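Local coordinates for protein hydrogen peroxide-inducible genes activator (Corynebacterium glutamicum, PDB 6G1D) that probably senses hydrogen peroxide and, as a LysR-type transcription factor, activates the genes that peroxide induces, at residues T17-A22 / K72-A77; F174-A179 / A270-D275; A257-C262 / V311-S316. The protein carries 1 engineered substitution. One frame throughout, in Å; residues are numbered along the deposited sequence. Where two conformers were deposited one is given.

Contact 1: residues T17-A22 / K72-A77; sequences TFVTIA and KLLPFA
F18 and L74 both hold CG anti to the backbone N (chi1 168° and -177°), and the two side chains reach into the gap between helix 12-24 and the long helix 68-95. This belongs to the winged helix-turn-helix domain of a LysR-type regulator, where helix 12-24 packs on the start of the linker helix. The axes of the short segments come within 9.9 Å at an angle of 123°, so the helices run more against each other than with each other. V19 and L74 have the nearest CA atoms. No hydrogen bond joins the segments; what holds them is apolar. L74 was modelled in two conformers; in the one described, CD1 sits 3.9 Å from V19 CG2 and 3.8 Å from A22 CB.

P75 has no N-H to give to the turn before, and the helix is kinked there. Helix 68-95 also packs against a second subunit, through A77 on F87 of that subunit and a ring stack of F76 with its H90. F18 also touches L48 of helix 38-52 and L56. Its ring brings CE2 to 4.0 Å from L74 CA and CD2 to 3.9 Å from A77 CB, both approaching obliquely, while the backbone carbonyl carbon of L73 lies off the ring edge. V19 turns its CG2 branch to the same alanine methyl, with V19 CG2 3.7 Å from A77 CB.

Contact 2: residues F174-A179 / A270-D275; sequences FIVVTA and ANFNSD
I175 lies across the N271 side chain. Its CB is 3.9 Å from N271 OD1; CG1, set anti to the backbone N (chi1 -170°), comes to 3.4 Å from A270 O and also touches N271 OD1; CD1 at the tip ends 3.8 Å from N271 ND2, with I258 on another side of it. Beside this, V176 and A270 form an antiparallel hydrogen-bonded pair: V176 N donates to A270 O at 3.0 Å and A270 N to V176 O at 2.9 Å. This joins strands 164-179 and 267-287 in the mixed sheet of the LysR regulatory domain, a fold of the periplasmic-binding-protein type. On the A270 side of the sheet, V176 CG2 meets F272 CE2 at 4.0 Å, the two side chains crossing at about a right angle.

Past this pair the chains part, and water bridges them. One water donates both to F174 O and to N271 OD1, 2.6 Å away for the latter; another accepts from F272 N and lies 2.7 Å from N271 OD1. N271 ND2 is meanwhile bonded to Q188. The buried amide therefore has partners for both its oxygen and its nitrogen, which should fix its flip, although its flank is lined by hydrocarbon.

Contact 3: residues A257-C262 / V311-S316; sequences AIPWEC and VALAAS
W260 N and E261 N both donate to A257 O, at 3.0 and 2.9 Å, so this one carbonyl takes two N-H groups of the short helix 258-261. That helix belongs to the regulatory domain of the LysR family, whose fold is of the periplasmic-binding-protein type, and here it lies against the C-terminal end of helix 293-316. No hydrogen bond passes between the two segments; the contact is van der Waals, mostly between carbon atoms.

P259 carries much of it. Its CB is directed toward the long helix and its ring spans L313 and A314: CG comes to 3.6 Å from L313 CG and 3.7 Å from A314 N, while CD is 4.2 Å from A314 CB. The same alanine methyl is met from I258, whose CB is also 4.2 Å from A314 CB. I258 touches I175 as well, and I319 and L321, so this helix also contacts the sheet and the chain after helix 293-316. L313 has CG anti to its backbone N (chi1 -169°), and its CD2 lies beside P259 CB and CG.

W260 also meets L313. Its CG stands beside its own backbone N (chi1 -59°); the two side chains cross at about a right angle, and L313 CD2 approaches the indole obliquely, 4.0 Å from W260 NE1. The ring also meets Y113, packs on P116 of helix 111-125 and on Q242 of a third subunit, and lies close to a bound ethanediol molecule, probably from the crystallisation liquor. L313 is exposed and touches a crystal neighbour. Further along the same helix, S316 OG donates to L313 O at 2.7 Å, the donor tilted 18° from the carbonyl plane.

Overall arrangement
Contact 1 stands apart: its centre is 59 Å from that of contact 2 and 50 Å from that of contact 3, on the opposite side of the chain's centre. It comes first along the chain, in the helix-turn-helix region, and helix 68-95 leads from it towards the regulatory domain. Contacts 2 and 3 lie in that domain with centres 14 Å apart, and their segments alternate along the chain. They touch where V177 CG2 meets C262 SG at 3.8 Å; helix 258-261, strand 267-287 and helix 293-316 succeed one another. The layout sets the DNA-binding end apart from the regulatory domain, which probably does the sensing, consistent with a regulator that relays a peroxide signal over distance.

Contact 1: residues T17-A22 / K72-A77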
# COMPACT_ATOMS: atom_id res chain seq x y z
N THR B 17 -22.97 2.56 -30.29
CA THR B 17 -24.10 1.64 -30.16
C THR B 17 -23.70 0.31 -29.57
O THR B 17 -24.35 -0.18 -28.65
CB THR B 17 -24.82 1.43 -31.52
OG1 THR B 17 -25.58 2.58 -31.82
CG2 THR B 17 -25.77 0.24 -31.48
N PHE B 18 -22.65 -0.29 -30.10
CA PHE B 18 -22.18 -1.59 -29.57
C PHE B 18 -21.82 -1.51 -28.08
O PHE B 18 -22.23 -2.34 -27.29
CB PHE B 18 -20.95 -2.05 -30.40
CG PHE B 18 -20.19 -3.20 -29.84
CD1 PHE B 18 -20.85 -4.32 -29.32
CD2 PHE B 18 -18.80 -3.19 -29.85
CE1 PHE B 18 -20.12 -5.39 -28.84
CE2 PHE B 18 -18.09 -4.25 -29.33
CZ PHE B 18 -18.76 -5.33 -28.83
N VAL B 19 -21.03 -0.52 -27.73
CA VAL B 19 -20.51 -0.40 -26.36
C VAL B 19 -21.69 -0.15 -25.39
O VAL B 19 -21.77 -0.76 -24.33
CB VAL B 19 -19.43 0.70 -26.30
CG1 VAL B 19 -19.14 1.15 -24.89
CG2 VAL B 19 -18.16 0.23 -27.00
N THR B 20 -22.56 0.74 -25.82
CA THR B 20 -23.74 1.04 -25.02
C THR B 20 -24.76 -0.18 -24.68
O THR B 20 -25.21 -0.61 -23.58
CB THR B 20 -24.52 2.16 -25.68
OG1 THR B 20 -23.72 3.33 -25.70
CG2 THR B 20 -25.75 2.45 -24.92
N ILE B 21 -24.92 -0.92 -25.76
CA ILE B 21 -25.71 -2.16 -25.61
C ILE B 21 -25.00 -3.15 -24.68
O ILE B 21 -25.64 -3.78 -23.82
CB ILE B 21 -26.05 -2.85 -26.96
CG1 ILE B 21 -26.93 -1.98 -27.84
CG2 ILE B 21 -26.83 -4.15 -26.70
CD1 ILE B 21 -26.95 -2.39 -29.29
N ALA B 22 -23.70 -3.30 -24.87
CA ALA B 22 -22.89 -4.23 -24.03
C ALA B 22 -22.96 -3.87 -22.55
O ALA B 22 -23.02 -4.77 -21.71
CB ALA B 22 -21.44 -4.26 -24.48
N LYS B 72 -14.59 -10.04 -26.54
CA LYS B 72 -13.20 -9.82 -26.93
C LYS B 72 -12.98 -8.49 -27.65
O LYS B 72 -11.95 -7.87 -27.48
CB LYS B 72 -12.68 -10.97 -27.80
CG LYS B 72 -12.46 -12.25 -27.05
CD LYS B 72 -11.88 -13.34 -27.94
CE LYS B 72 -12.96 -14.29 -28.43
NZ LYS B 72 -12.28 -15.41 -29.16
N LEU B 73 -13.94 -8.04 -28.44
CA LEU B 73 -13.78 -6.77 -29.16
C LEU B 73 -14.14 -5.53 -28.34
O LEU B 73 -13.69 -4.42 -28.67
CB LEU B 73 -14.58 -6.80 -30.47
CG LEU B 73 -13.99 -7.79 -31.51
CD1 LEU B 73 -15.02 -8.04 -32.63
CD2 LEU B 73 -12.70 -7.23 -32.06
N LEU B 74 -14.87 -5.74 -27.26
CA LEU B 74 -15.38 -4.57 -26.46
C LEU B 74 -14.22 -3.54 -25.92
O LEU B 74 -14.18 -2.28 -26.04
CB LEU B 74 -16.22 -5.08 -25.26
CG LEU B 74 -16.89 -4.06 -24.35
CD1 LEU B 74 -17.83 -3.19 -25.15
CD2 LEU B 74 -17.65 -4.79 -23.24
N PRO B 75 -13.15 -4.16 -25.47
CA PRO B 75 -12.05 -3.24 -25.08
C PRO B 75 -11.44 -2.43 -26.22
O PRO B 75 -11.01 -1.30 -26.03
CB PRO B 75 -11.00 -4.13 -24.42
CG PRO B 75 -11.51 -5.54 -24.52
CD PRO B 75 -12.95 -5.51 -24.90
N PHE B 76 -11.41 -3.00 -27.41
CA PHE B 76 -10.87 -2.27 -28.57
C PHE B 76 -11.83 -1.19 -29.02
O PHE B 76 -11.41 -0.10 -29.42
CB PHE B 76 -10.49 -3.25 -29.69
CG PHE B 76 -9.40 -4.22 -29.28
CD1 PHE B 76 -8.05 -3.82 -29.26
CD2 PHE B 76 -9.72 -5.51 -28.85
CE1 PHE B 76 -7.06 -4.70 -28.84
CE2 PHE B 76 -8.72 -6.39 -28.45
CZ PHE B 76 -7.39 -5.99 -28.44
N ALA B 77 -13.14 -1.47 -28.94
CA ALA B 77 -14.16 -0.47 -29.24
C ALA B 77 -14.06 0.68 -28.24
O ALA B 77 -14.00 1.84 -28.62
CB ALA B 77 -15.55 -1.09 -29.21

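Contact 2: residues F174-A179 / A270-D275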
# COMPACT_ATOMS: atom_id res chain seq x y z
N PHE B 174 2.32 31.76 8.17
CA PHE B 174 1.73 30.85 9.14
C PHE B 174 1.07 31.64 10.29
O PHE B 174 1.30 32.82 10.47
CB PHE B 174 2.77 29.92 9.74
CG PHE B 174 3.52 29.11 8.73
CD1 PHE B 174 2.84 28.37 7.79
CD2 PHE B 174 4.91 29.08 8.73
CE1 PHE B 174 3.53 27.63 6.84
CE2 PHE B 174 5.60 28.34 7.82
CZ PHE B 174 4.91 27.61 6.87
N ILE B 175 0.24 30.93 11.03
CA ILE B 175 -0.35 31.39 12.26
C ILE B 175 -0.28 30.22 13.25
O ILE B 175 -0.35 29.06 12.85
CB ILE B 175 -1.81 31.82 12.05
CG1 ILE B 175 -2.37 32.54 13.30
CG2 ILE B 175 -2.72 30.64 11.66
CD1 ILE B 175 -3.58 33.41 13.02
N VAL B 176 -0.10 30.54 14.52
CA VAL B 176 -0.05 29.56 15.61
C VAL B 176 -1.47 29.28 16.08
O VAL B 176 -2.24 30.20 16.31
CB VAL B 176 0.80 30.07 16.78
CG1 VAL B 176 0.88 29.02 17.89
CG2 VAL B 176 2.19 30.46 16.31
N VAL B 177 -1.81 28.02 16.24
CA VAL B 177 -3.13 27.61 16.66
C VAL B 177 -2.99 26.79 17.94
O VAL B 177 -2.21 25.84 18.00
CB VAL B 177 -3.84 26.76 15.58
CG1 VAL B 177 -5.25 26.37 16.03
CG2 VAL B 177 -3.88 27.54 14.27
N THR B 178 -3.76 27.15 18.96
CA THR B 178 -3.68 26.53 20.28
C THR B 178 -5.08 26.26 20.79
O THR B 178 -6.06 26.76 20.23
CB THR B 178 -3.02 27.49 21.28
OG1 THR B 178 -3.86 28.63 21.54
CG2 THR B 178 -1.66 27.98 20.74
N ALA B 179 -5.18 25.49 21.88
CA ALA B 179 -6.42 25.39 22.60
C ALA B 179 -6.79 26.78 23.14
O ALA B 179 -5.93 27.62 23.42
CB ALA B 179 -6.32 24.39 23.74
N ALA B 270 -2.46 32.76 17.64
CA ALA B 270 -1.42 33.69 18.03
C ALA B 270 -0.49 33.93 16.87
O ALA B 270 -0.40 33.11 15.96
CB ALA B 270 -0.62 33.10 19.17
N ASN B 271 0.26 35.03 16.93
CA ASN B 271 1.26 35.31 15.90
C ASN B 271 2.59 35.72 16.46
O ASN B 271 2.67 36.26 17.57
CB ASN B 271 0.76 36.42 14.96
CG ASN B 271 -0.30 35.93 14.00
OD1 ASN B 271 0.00 35.14 13.10
ND2 ASN B 271 -1.54 36.37 14.19
N PHE B 272 3.62 35.50 15.66
CA PHE B 272 4.93 36.02 15.94
C PHE B 272 4.93 37.51 15.65
O PHE B 272 4.09 38.00 14.89
CB PHE B 272 5.98 35.32 15.08
CG PHE B 272 6.04 33.84 15.32
CD1 PHE B 272 6.60 33.35 16.48
CD2 PHE B 272 5.56 32.97 14.38
CE1 PHE B 272 6.64 31.98 16.72
CE2 PHE B 272 5.58 31.61 14.60
CZ PHE B 272 6.12 31.11 15.77
N ASN B 273 5.89 38.22 16.27
CA ASN B 273 6.02 39.67 16.10
C ASN B 273 6.45 40.03 14.66
O ASN B 273 6.88 39.16 13.89
CB ASN B 273 6.91 40.31 17.17
CG ASN B 273 8.37 39.90 17.10
OD1 ASN B 273 9.08 40.20 16.15
ND2 ASN B 273 8.82 39.27 18.15
N SER B 274 6.33 41.31 14.35
CA SER B 274 6.60 41.87 13.03
C SER B 274 7.97 41.54 12.44
O SER B 274 8.06 41.34 11.23
CB SER B 274 6.42 43.40 13.05
OG SER B 274 5.10 43.77 13.38
N ASP B 275 9.00 41.45 13.28
CA ASP B 275 10.38 41.14 12.86
C ASP B 275 10.64 39.67 12.54
O ASP B 275 11.69 39.35 11.99
CB ASP B 275 11.40 41.54 13.96
CG ASP B 275 11.48 43.03 14.19
OD1 ASP B 275 11.89 43.75 13.25
OD2 ASP B 275 11.17 43.48 15.32
O HOH W 1 2.60 34.34 13.11
O HOH W 2 -1.18 34.87 10.79

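Contact 3: residues A257-C262 / V311-S316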
# COMPACT_ATOMS: atom_id res chain seq x y z
N ALA B 257 -5.82 28.53 5.52
CA ALA B 257 -6.61 27.54 6.24
C ALA B 257 -7.58 28.11 7.30
O ALA B 257 -8.51 27.40 7.74
CB ALA B 257 -5.72 26.49 6.89
N ILE B 258 -7.36 29.33 7.75
CA ILE B 258 -8.08 29.88 8.91
C ILE B 258 -9.59 29.69 8.86
O ILE B 258 -10.16 29.11 9.78
CB ILE B 258 -7.64 31.33 9.19
CG1 ILE B 258 -6.24 31.33 9.81
CG2 ILE B 258 -8.60 32.05 10.14
CD1 ILE B 258 -5.55 32.66 9.79
N PRO B 259 -10.26 30.11 7.76
CA PRO B 259 -11.72 30.02 7.82
C PRO B 259 -12.24 28.61 7.82
O PRO B 259 -13.38 28.39 8.19
CB PRO B 259 -12.19 30.73 6.54
CG PRO B 259 -11.02 31.49 6.04
CD PRO B 259 -9.78 30.80 6.55
N TRP B 260 -11.43 27.66 7.37
CA TRP B 260 -11.87 26.28 7.18
C TRP B 260 -11.54 25.36 8.33
O TRP B 260 -12.18 24.36 8.49
CB TRP B 260 -11.24 25.73 5.88
CG TRP B 260 -11.64 26.54 4.71
CD1 TRP B 260 -10.92 27.52 4.13
CD2 TRP B 260 -12.91 26.52 4.05
NE1 TRP B 260 -11.64 28.09 3.08
CE2 TRP B 260 -12.85 27.45 3.00
CE3 TRP B 260 -14.06 25.75 4.21
CZ2 TRP B 260 -13.94 27.71 2.17
CZ3 TRP B 260 -15.14 25.99 3.35
CH2 TRP B 260 -15.07 26.98 2.36
N GLU B 261 -10.50 25.71 9.09
CA GLU B 261 -9.96 24.86 10.14
C GLU B 261 -9.98 25.48 11.54
O GLU B 261 -10.08 24.74 12.51
CB GLU B 261 -8.50 24.49 9.80
CG GLU B 261 -8.23 23.86 8.43
CD GLU B 261 -8.87 22.49 8.17
OE1 GLU B 261 -9.49 21.92 9.10
OE2 GLU B 261 -8.75 21.95 7.01
N CYS B 262 -9.86 26.81 11.63
CA CYS B 262 -9.54 27.49 12.90
C CYS B 262 -10.66 28.24 13.56
O CYS B 262 -10.41 28.93 14.54
CB CYS B 262 -8.41 28.50 12.70
SG CYS B 262 -6.97 27.76 12.01
N VAL B 311 -7.12 35.11 1.59
CA VAL B 311 -6.59 35.93 2.65
C VAL B 311 -7.69 36.89 3.15
O VAL B 311 -7.81 37.09 4.35
CB VAL B 311 -5.31 36.67 2.22
CG1 VAL B 311 -4.93 37.79 3.19
CG2 VAL B 311 -4.15 35.69 2.06
N ALA B 312 -8.50 37.45 2.22
CA ALA B 312 -9.59 38.30 2.64
C ALA B 312 -10.62 37.49 3.42
O ALA B 312 -11.14 37.99 4.40
CB ALA B 312 -10.24 38.98 1.45
N LEU B 313 -10.88 36.22 3.02
CA LEU B 313 -11.78 35.37 3.78
C LEU B 313 -11.23 35.15 5.20
O LEU B 313 -11.97 35.22 6.18
CB LEU B 313 -12.04 34.05 3.10
CG LEU B 313 -13.16 33.17 3.67
CD1 LEU B 313 -14.53 33.84 3.45
CD2 LEU B 313 -13.17 31.79 3.01
N ALA B 314 -9.93 34.92 5.31
CA ALA B 314 -9.28 34.81 6.62
C ALA B 314 -9.45 36.08 7.48
O ALA B 314 -9.81 35.97 8.65
CB ALA B 314 -7.80 34.48 6.48
N ALA B 315 -9.22 37.25 6.89
CA ALA B 315 -9.42 38.51 7.60
C ALA B 315 -10.87 38.72 8.00
O ALA B 315 -11.11 39.30 9.04
CB ALA B 315 -8.92 39.67 6.74
N SER B 316 -11.83 38.23 7.21
CA SER B 316 -13.25 38.37 7.52
C SER B 316 -13.69 37.62 8.78
O SER B 316 -14.74 37.90 9.32
CB SER B 316 -14.11 37.93 6.32
OG SER B 316 -14.29 36.51 6.30